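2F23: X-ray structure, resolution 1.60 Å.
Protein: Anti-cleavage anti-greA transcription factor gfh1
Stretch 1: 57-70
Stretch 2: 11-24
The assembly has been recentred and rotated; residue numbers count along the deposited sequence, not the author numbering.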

ATOM      1  N   ARG A  57       9.113  -7.209  11.152  1.00 10.98           N
ATOM      2  CA  ARG A  57       8.004  -6.961  10.236  1.00 11.39           C
ATOM      3  C   ARG A  57       7.853  -5.462  10.030  1.00 11.59           C
ATOM      4  O   ARG A  57       7.690  -4.990   8.903  1.00 12.21           O
ATOM      5  CB  ARG A  57       6.696  -7.534  10.793  1.00 10.38           C
ATOM      6  CG  ARG A  57       5.512  -7.424   9.825  1.00 13.68           C
ATOM      7  CD  ARG A  57       4.226  -7.982  10.421  1.00 14.61           C
ATOM      8  NE  ARG A  57       3.667  -7.121  11.459  1.00 15.15           N
ATOM      9  CZ  ARG A  57       3.040  -5.974  11.220  1.00 19.55           C
ATOM     10  NH1 ARG A  57       2.566  -5.254  12.226  1.00 19.05           N
ATOM     11  NH2 ARG A  57       2.882  -5.548   9.973  1.00 18.39           N
ATOM     12  N   ILE A  58       7.916  -4.714  11.125  1.00 10.35           N
ATOM     13  CA  ILE A  58       7.779  -3.263  11.057  1.00 10.79           C
ATOM     14  C   ILE A  58       8.958  -2.637  10.320  1.00 11.49           C
ATOM     15  O   ILE A  58       8.779  -1.771   9.466  1.00 11.63           O
ATOM     16  CB  ILE A  58       7.674  -2.657  12.471  1.00  9.72           C
ATOM     17  CG1 ILE A  58       6.428  -3.209  13.170  1.00 12.74           C
ATOM     18  CG2 ILE A  58       7.603  -1.126  12.386  1.00 10.88           C
ATOM     19  CD1 ILE A  58       6.401  -2.960  14.665  1.00 13.04           C
ATOM     20  N   GLU A  59      10.167  -3.078  10.651  1.00 11.68           N
ATOM     21  CA  GLU A  59      11.360  -2.547  10.001  1.00 11.46           C
ATOM     22  C   GLU A  59      11.302  -2.710   8.489  1.00 11.25           C
ATOM     23  O   GLU A  59      11.719  -1.817   7.755  1.00 12.98           O
ATOM     24  CB  GLU A  59      12.609  -3.235  10.549  1.00 14.15           C
ATOM     25  CG  GLU A  59      12.826  -2.968  12.023  1.00 15.71           C
ATOM     26  CD  GLU A  59      13.972  -3.766  12.597  1.00 20.62           C
ATOM     27  OE1 GLU A  59      14.085  -4.964  12.263  1.00 23.60           O
ATOM     28  OE2 GLU A  59      14.748  -3.200  13.392  1.00 24.20           O
ATOM     29  N   ALA A  60      10.775  -3.842   8.027  1.00 11.02           N
ATOM     30  CA  ALA A  60      10.669  -4.105   6.595  1.00 11.47           C
ATOM     31  C   ALA A  60       9.710  -3.126   5.928  1.00 11.69           C
ATOM     32  O   ALA A  60       9.939  -2.693   4.800  1.00 13.23           O
ATOM     33  CB  ALA A  60      10.206  -5.536   6.356  1.00 12.64           C
ATOM     34  N   ARG A  61       8.627  -2.784   6.618  1.00 10.83           N
ATOM     35  CA  ARG A  61       7.660  -1.847   6.065  1.00  9.86           C
ATOM     36  C   ARG A  61       8.304  -0.467   5.986  1.00 11.75           C
ATOM     37  O   ARG A  61       8.161   0.238   4.989  1.00 10.85           O
ATOM     38  CB  ARG A  61       6.402  -1.798   6.940  1.00 10.23           C
ATOM     39  CG  ARG A  61       5.608  -3.100   6.957  1.00 12.22           C
ATOM     40  CD  ARG A  61       4.526  -3.074   8.024  1.00 14.98           C
ATOM     41  NE  ARG A  61       3.411  -2.189   7.695  1.00 15.66           N
ATOM     42  CZ  ARG A  61       2.476  -2.467   6.792  1.00 17.71           C
ATOM     43  NH1 ARG A  61       2.516  -3.607   6.118  1.00 20.02           N
ATOM     44  NH2 ARG A  61       1.486  -1.610   6.578  1.00 21.14           N
ATOM     45  N   ILE A  62       9.024  -0.088   7.037  1.00 11.11           N
ATOM     46  CA  ILE A  62       9.690   1.209   7.067  1.00 11.62           C
ATOM     47  C   ILE A  62      10.720   1.331   5.954  1.00 12.13           C
ATOM     48  O   ILE A  62      10.835   2.387   5.331  1.00 12.27           O
ATOM     49  CB  ILE A  62      10.375   1.453   8.425  1.00 13.41           C
ATOM     50  CG1 ILE A  62       9.306   1.694   9.491  1.00 11.90           C
ATOM     51  CG2 ILE A  62      11.325   2.646   8.334  1.00 12.33           C
ATOM     52  CD1 ILE A  62       9.843   1.813  10.894  1.00 12.30           C
ATOM     53  N   ASP A  63      11.469   0.262   5.704  1.00 12.71           N
ATOM     54  CA  ASP A  63      12.474   0.305   4.646  1.00 14.52           C
ATOM     55  C   ASP A  63      11.820   0.523   3.288  1.00 14.14           C
ATOM     56  O   ASP A  63      12.320   1.289   2.463  1.00 14.30           O
ATOM     57  CB  ASP A  63      13.300  -0.985   4.623  1.00 17.78           C
ATOM     58  CG  ASP A  63      14.225  -1.103   5.820  1.00 23.34           C
ATOM     59  OD1 ASP A  63      14.806  -0.073   6.224  1.00 27.52           O
ATOM     60  OD2 ASP A  63      14.382  -2.224   6.348  1.00 28.58           O
ATOM     61  N   SER A  64      10.700  -0.150   3.054  1.00 13.30           N
ATOM     62  CA  SER A  64       9.992  -0.003   1.790  1.00 12.71           C
ATOM     63  C   SER A  64       9.437   1.408   1.642  1.00 12.70           C
ATOM     64  O   SER A  64       9.522   2.009   0.570  1.00 11.82           O
ATOM     65  CB  SER A  64       8.859  -1.026   1.694  1.00 13.92           C
ATOM     66  OG  SER A  64       9.376  -2.342   1.592  1.00 16.04           O
ATOM     67  N   LEU A  65       8.876   1.943   2.720  1.00 12.44           N
ATOM     68  CA  LEU A  65       8.319   3.288   2.673  1.00 10.01           C
ATOM     69  C   LEU A  65       9.401   4.333   2.438  1.00 10.90           C
ATOM     70  O   LEU A  65       9.218   5.252   1.648  1.00 12.23           O
ATOM     71  CB  LEU A  65       7.556   3.593   3.967  1.00 10.18           C
ATOM     72  CG  LEU A  65       6.247   2.807   4.088  1.00  9.54           C
ATOM     73  CD1 LEU A  65       5.682   2.963   5.489  1.00 12.12           C
ATOM     74  CD2 LEU A  65       5.254   3.301   3.042  1.00 12.78           C
ATOM     75  N   GLU A  66      10.530   4.190   3.124  1.00 10.87           N
ATOM     76  CA  GLU A  66      11.625   5.135   2.965  1.00 12.13           C
ATOM     77  C   GLU A  66      12.183   5.072   1.552  1.00 13.77           C
ATOM     78  O   GLU A  66      12.566   6.095   0.987  1.00 13.86           O
ATOM     79  CB  GLU A  66      12.728   4.845   3.984  1.00 13.47           C
ATOM     80  CG  GLU A  66      12.364   5.291   5.391  1.00 14.19           C
ATOM     81  CD  GLU A  66      13.392   4.894   6.433  1.00 14.21           C
ATOM     82  OE1 GLU A  66      13.355   5.475   7.535  1.00 15.11           O
ATOM     83  OE2 GLU A  66      14.223   4.003   6.161  1.00 17.35           O
ATOM     84  N   ASP A  67      12.216   3.872   0.982  1.00 12.93           N
ATOM     85  CA  ASP A  67      12.726   3.692  -0.372  1.00 15.76           C
ATOM     86  C   ASP A  67      11.857   4.444  -1.373  1.00 16.10           C
ATOM     87  O   ASP A  67      12.358   5.218  -2.192  1.00 17.07           O
ATOM     88  CB  ASP A  67      12.745   2.208  -0.746  1.00 18.56           C
ATOM     89  CG  ASP A  67      13.261   1.972  -2.153  1.00 20.39           C
ATOM     90  OD1 ASP A  67      12.616   1.213  -2.906  1.00 25.12           O
ATOM     91  OD2 ASP A  67      14.314   2.545  -2.503  1.00 23.82           O
ATOM     92  N   ILE A  68      10.551   4.213  -1.300  1.00 13.77           N
ATOM     93  CA  ILE A  68       9.615   4.858  -2.209  1.00 13.20           C
ATOM     94  C   ILE A  68       9.578   6.370  -2.039  1.00 13.31           C
ATOM     95  O   ILE A  68       9.652   7.113  -3.015  1.00 11.86           O
ATOM     96  CB  ILE A  68       8.200   4.295  -2.017  1.00 13.95           C
ATOM     97  CG1 ILE A  68       8.222   2.792  -2.295  1.00 18.56           C
ATOM     98  CG2 ILE A  68       7.212   5.017  -2.932  1.00 16.31           C
ATOM     99  CD1 ILE A  68       6.901   2.131  -2.143  1.00 20.81           C
ATOM    100  N   LEU A  69       9.472   6.825  -0.798  1.00 12.05           N
ATOM    101  CA  LEU A  69       9.414   8.253  -0.526  1.00 12.74           C
ATOM    102  C   LEU A  69      10.677   9.012  -0.914  1.00 13.43           C
ATOM    103  O   LEU A  69      10.603  10.129  -1.428  1.00 14.90           O
ATOM    104  CB  LEU A  69       9.101   8.483   0.955  1.00 11.97           C
ATOM    105  CG  LEU A  69       7.649   8.205   1.360  1.00 12.01           C
ATOM    106  CD1 LEU A  69       7.540   8.218   2.876  1.00 12.61           C
ATOM    107  CD2 LEU A  69       6.721   9.257   0.746  1.00 12.17           C
ATOM    108  N   SER A  70      11.833   8.402  -0.685  1.00 13.22           N
ATOM    109  CA  SER A  70      13.097   9.053  -0.998  1.00 14.96           C
ATOM    110  C   SER A  70      13.372   9.159  -2.495  1.00 15.02           C
ATOM    111  O   SER A  70      14.103  10.051  -2.931  1.00 18.31           O
ATOM    112  CB  SER A  70      14.255   8.312  -0.318  1.00 15.43           C
ATOM    113  OG  SER A  70      14.432   7.019  -0.870  1.00 17.04           O
TER
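Stretch 2, residues 11-24: GYERLMQQLERERE

Stretch 2 (residues 11-24) is helical throughout and packs against helix 57-70 in a nearly antiparallel sense, with 153° between the two N-to-C directions (signed crossing angle -153°) and 9.6 Å between the axes at closest approach; both helices run on beyond the segments. The contact buries 749 Å² in all. Because the helices run in opposite senses, the start of stretch 2 meets the end of stretch 1. Gly11 makes no contact with stretch 1. Tyr12 (chi1 t) offers one ring face to Leu69, whose CD2 lies 3.8 Å from the ring centroid in a CH-pi contact, and water 1 links Tyr12 OH (2.7 Å) to Leu69 O (2.9 Å). Glu13 and Arg14 stay clear of the partner. Leu15, pointing toward it, places CB 3.7 Å from Leu69 CD2, CD1 4.0 Å from Ile68 CG2 and CD2 3.9 Å from Leu65 CD2. Met16 starts away, but its end returns, so that CE comes 3.6 Å from Leu69 CD1; Leu69 thus fills a hole between Tyr12, Leu15, Met16 and Leu19. Gln17 faces away, whereas Gln18 sets NE2 3.7 Å from Leu65 CD2. Leu19 (t, p) is a knob among Ile62, Leu65, Glu66 and Leu69, its CD1 3.9 Å from Ile62 CG2 and its CD2 3.8 Å from Leu69 CD1. Glu20 and Arg21 make no contact with stretch 1. Glu22, buried, sits among Ile58, Arg61, Ile62 and Leu65: its CB packs 3.7 Å from Ile62 CG1, while OE1 forms a salt bridge with Arg61 NE (3.5 Å) at the guanidinium edge. Water 2 joins Glu22 OE2, Gln18 OE1 and Arg61 NH2. Arg23 reaches back to Glu66, donating from NH1 (2.9 Å) and NH2 (2.7 Å) to the same OE1 in a salt bridge. Glu24 points away.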

ATOM      1  N   GLY A  11      -0.485  11.399  -2.614  1.00  8.59           N
ATOM      2  CA  GLY A  11       0.129  10.092  -2.446  1.00  9.08           C
ATOM      3  C   GLY A  11       1.330  10.154  -1.526  1.00  7.93           C
ATOM      4  O   GLY A  11       1.523   9.279  -0.676  1.00  8.01           O
ATOM      5  N   TYR A  12       2.148  11.187  -1.708  1.00  7.64           N
ATOM      6  CA  TYR A  12       3.332  11.379  -0.879  1.00  6.96           C
ATOM      7  C   TYR A  12       2.890  11.600   0.564  1.00  8.49           C
ATOM      8  O   TYR A  12       3.431  10.996   1.489  1.00  9.01           O
ATOM      9  CB  TYR A  12       4.128  12.591  -1.365  1.00  9.80           C
ATOM     10  CG  TYR A  12       5.438  12.785  -0.636  1.00  9.31           C
ATOM     11  CD1 TYR A  12       6.623  12.258  -1.144  1.00 10.47           C
ATOM     12  CD2 TYR A  12       5.489  13.491   0.564  1.00 14.22           C
ATOM     13  CE1 TYR A  12       7.835  12.433  -0.470  1.00 14.95           C
ATOM     14  CE2 TYR A  12       6.686  13.667   1.244  1.00 16.57           C
ATOM     15  CZ  TYR A  12       7.856  13.138   0.724  1.00 16.76           C
ATOM     16  OH  TYR A  12       9.041  13.311   1.406  1.00 20.67           O
ATOM     17  N   GLU A  13       1.901  12.472   0.746  1.00  8.72           N
ATOM     18  CA  GLU A  13       1.373  12.773   2.075  1.00  8.51           C
ATOM     19  C   GLU A  13       0.910  11.511   2.792  1.00  9.32           C
ATOM     20  O   GLU A  13       1.236  11.287   3.958  1.00 10.38           O
ATOM     21  CB  GLU A  13       0.192  13.746   1.981  1.00 10.60           C
ATOM     22  CG  GLU A  13      -0.436  14.074   3.342  1.00 12.92           C
ATOM     23  CD  GLU A  13      -1.594  15.049   3.241  1.00 15.21           C
ATOM     24  OE1 GLU A  13      -1.499  16.000   2.436  1.00 18.92           O
ATOM     25  OE2 GLU A  13      -2.589  14.876   3.974  1.00 15.78           O
ATOM     26  N   ARG A  14       0.139  10.685   2.097  1.00 10.79           N
ATOM     27  CA  ARG A  14      -0.361   9.463   2.706  1.00 10.80           C
ATOM     28  C   ARG A  14       0.767   8.539   3.146  1.00 10.24           C
ATOM     29  O   ARG A  14       0.756   8.042   4.269  1.00 10.96           O
ATOM     30  CB  ARG A  14      -1.284   8.717   1.746  1.00 15.49           C
ATOM     31  CG  ARG A  14      -2.504   9.515   1.321  1.00 19.18           C
ATOM     32  CD  ARG A  14      -3.511   8.656   0.566  1.00 24.45           C
ATOM     33  NE  ARG A  14      -4.421   7.940   1.459  1.00 29.80           N
ATOM     34  CZ  ARG A  14      -4.080   6.906   2.222  1.00 31.36           C
ATOM     35  NH1 ARG A  14      -2.838   6.444   2.211  1.00 34.58           N
ATOM     36  NH2 ARG A  14      -4.986   6.330   2.998  1.00 33.41           N
ATOM     37  N   LEU A  15       1.736   8.309   2.264  1.00  9.19           N
ATOM     38  CA  LEU A  15       2.846   7.432   2.601  1.00  9.61           C
ATOM     39  C   LEU A  15       3.721   7.980   3.723  1.00  9.20           C
ATOM     40  O   LEU A  15       4.210   7.215   4.552  1.00  9.47           O
ATOM     41  CB  LEU A  15       3.691   7.146   1.355  1.00 10.47           C
ATOM     42  CG  LEU A  15       2.967   6.315   0.292  1.00 11.83           C
ATOM     43  CD1 LEU A  15       3.888   6.106  -0.894  1.00 13.18           C
ATOM     44  CD2 LEU A  15       2.543   4.973   0.879  1.00 13.41           C
ATOM     45  N   MET A  16       3.932   9.294   3.752  1.00 10.55           N
ATOM     46  CA  MET A  16       4.750   9.876   4.815  1.00 11.21           C
ATOM     47  C   MET A  16       4.035   9.722   6.148  1.00 11.44           C
ATOM     48  O   MET A  16       4.663   9.432   7.169  1.00 11.14           O
ATOM     49  CB  MET A  16       5.036  11.358   4.559  1.00 12.96           C
ATOM     50  CG  MET A  16       5.896  12.020   5.646  1.00 14.31           C
ATOM     51  SD  MET A  16       7.546  11.259   5.865  1.00 13.43           S
ATOM     52  CE  MET A  16       8.148  11.476   4.228  1.00 10.88           C
ATOM     53  N   GLN A  17       2.721   9.925   6.141  1.00 11.14           N
ATOM     54  CA  GLN A  17       1.939   9.776   7.364  1.00 12.51           C
ATOM     55  C   GLN A  17       2.025   8.323   7.809  1.00 12.81           C
ATOM     56  O   GLN A  17       2.164   8.038   8.996  1.00 12.48           O
ATOM     57  CB  GLN A  17       0.475  10.163   7.130  1.00 14.69           C
ATOM     58  CG  GLN A  17       0.291  11.614   6.710  1.00 20.30           C
ATOM     59  CD  GLN A  17      -1.146  11.957   6.367  1.00 21.65           C
ATOM     60  OE1 GLN A  17      -1.849  11.173   5.732  1.00 23.06           O
ATOM     61  NE2 GLN A  17      -1.584  13.143   6.772  1.00 25.79           N
ATOM     62  N   GLN A  18       1.947   7.403   6.853  1.00 10.61           N
ATOM     63  CA  GLN A  18       2.034   5.987   7.183  1.00 11.69           C
ATOM     64  C   GLN A  18       3.403   5.681   7.777  1.00 11.28           C
ATOM     65  O   GLN A  18       3.516   4.903   8.729  1.00 12.67           O
ATOM     66  CB  GLN A  18       1.809   5.125   5.944  1.00 12.43           C
ATOM     67  CG  GLN A  18       1.781   3.638   6.261  1.00 16.64           C
ATOM     68  CD  GLN A  18       1.574   2.779   5.034  1.00 18.88           C
ATOM     69  OE1 GLN A  18       1.388   1.566   5.138  1.00 21.85           O
ATOM     70  NE2 GLN A  18       1.607   3.401   3.861  1.00 15.75           N
ATOM     71  N   LEU A  19       4.444   6.281   7.209  1.00 10.62           N
ATOM     72  CA  LEU A  19       5.801   6.078   7.704  1.00 10.25           C
ATOM     73  C   LEU A  19       5.924   6.557   9.152  1.00 12.44           C
ATOM     74  O   LEU A  19       6.548   5.899   9.977  1.00 12.06           O
ATOM     75  CB  LEU A  19       6.810   6.820   6.824  1.00  9.85           C
ATOM     76  CG  LEU A  19       8.273   6.841   7.282  1.00  8.08           C
ATOM     77  CD1 LEU A  19       8.772   5.423   7.505  1.00 12.36           C
ATOM     78  CD2 LEU A  19       9.117   7.541   6.226  1.00 10.98           C
ATOM     79  N   GLU A  20       5.326   7.702   9.459  1.00 13.93           N
ATOM     80  CA  GLU A  20       5.388   8.222  10.820  1.00 16.39           C
ATOM     81  C   GLU A  20       4.731   7.247  11.787  1.00 16.17           C
ATOM     82  O   GLU A  20       5.242   7.008  12.882  1.00 17.67           O
ATOM     83  CB  GLU A  20       4.699   9.585  10.899  1.00 18.71           C
ATOM     84  CG  GLU A  20       5.331  10.639  10.007  1.00 24.76           C
ATOM     85  CD  GLU A  20       6.742  11.005  10.432  1.00 28.45           C
ATOM     86  OE1 GLU A  20       7.596  10.099  10.542  1.00 31.61           O
ATOM     87  OE2 GLU A  20       6.999  12.208  10.648  1.00 31.33           O
ATOM     88  N   ARG A  21       3.600   6.679  11.378  1.00 15.43           N
ATOM     89  CA  ARG A  21       2.888   5.728  12.217  1.00 15.78           C
ATOM     90  C   ARG A  21       3.729   4.469  12.401  1.00 15.28           C
ATOM     91  O   ARG A  21       3.785   3.908  13.493  1.00 15.28           O
ATOM     92  CB  ARG A  21       1.529   5.383  11.596  1.00 20.97           C
ATOM     93  CG  ARG A  21       0.441   6.438  11.829  1.00 26.29           C
ATOM     94  CD  ARG A  21       0.909   7.839  11.447  1.00 32.81           C
ATOM     95  NE  ARG A  21      -0.133   8.854  11.598  1.00 38.02           N
ATOM     96  CZ  ARG A  21      -1.251   8.897  10.879  1.00 38.60           C
ATOM     97  NH1 ARG A  21      -1.484   7.980   9.950  1.00 40.16           N
ATOM     98  NH2 ARG A  21      -2.136   9.864  11.084  1.00 40.37           N
ATOM     99  N   GLU A  22       4.398   4.035  11.338  1.00 13.73           N
ATOM    100  CA  GLU A  22       5.233   2.844  11.440  1.00 13.67           C
ATOM    101  C   GLU A  22       6.428   3.077  12.365  1.00 12.66           C
ATOM    102  O   GLU A  22       6.849   2.163  13.070  1.00 12.57           O
ATOM    103  CB  GLU A  22       5.719   2.401  10.056  1.00 15.39           C
ATOM    104  CG  GLU A  22       4.635   1.781   9.185  1.00 21.04           C
ATOM    105  CD  GLU A  22       3.970   0.590   9.845  1.00 23.92           C
ATOM    106  OE1 GLU A  22       4.694  -0.297  10.346  1.00 27.37           O
ATOM    107  OE2 GLU A  22       2.724   0.537   9.863  1.00 28.50           O
ATOM    108  N   ARG A  23       6.982   4.287  12.361  1.00 12.69           N
ATOM    109  CA  ARG A  23       8.113   4.576  13.238  1.00 13.69           C
ATOM    110  C   ARG A  23       7.652   4.492  14.691  1.00 14.46           C
ATOM    111  O   ARG A  23       8.405   4.063  15.569  1.00 15.42           O
ATOM    112  CB  ARG A  23       8.691   5.970  12.967  1.00 13.45           C
ATOM    113  CG  ARG A  23       9.422   6.123  11.636  1.00 14.41           C
ATOM    114  CD  ARG A  23      10.161   7.454  11.605  1.00 17.65           C
ATOM    115  NE  ARG A  23      10.649   7.838  10.280  1.00 19.03           N
ATOM    116  CZ  ARG A  23      11.586   7.196   9.591  1.00 20.93           C
ATOM    117  NH1 ARG A  23      12.165   6.106  10.081  1.00 22.00           N
ATOM    118  NH2 ARG A  23      11.961   7.666   8.407  1.00 20.22           N
ATOM    119  N   GLU A  24       6.415   4.909  14.942  1.00 14.69           N
ATOM    120  CA  GLU A  24       5.859   4.865  16.290  1.00 17.20           C
ATOM    121  C   GLU A  24       5.752   3.409  16.726  1.00 15.97           C
ATOM    122  O   GLU A  24       6.112   3.055  17.851  1.00 15.23           O
ATOM    123  CB  GLU A  24       4.474   5.520  16.316  1.00 20.16           C
ATOM    124  CG  GLU A  24       4.492   7.015  16.034  1.00 27.04           C
ATOM    125  CD  GLU A  24       3.100   7.611  15.916  1.00 29.82           C
ATOM    126  OE1 GLU A  24       2.997   8.846  15.756  1.00 33.39           O
ATOM    127  OE2 GLU A  24       2.111   6.851  15.976  1.00 32.86           O
TER
HETATM  128  O   HOH W   1      11.294  12.308   0.364  1.00 27.07           O
HETATM  129  O   HOH W   2       0.759   0.720   7.939  1.00 34.56           O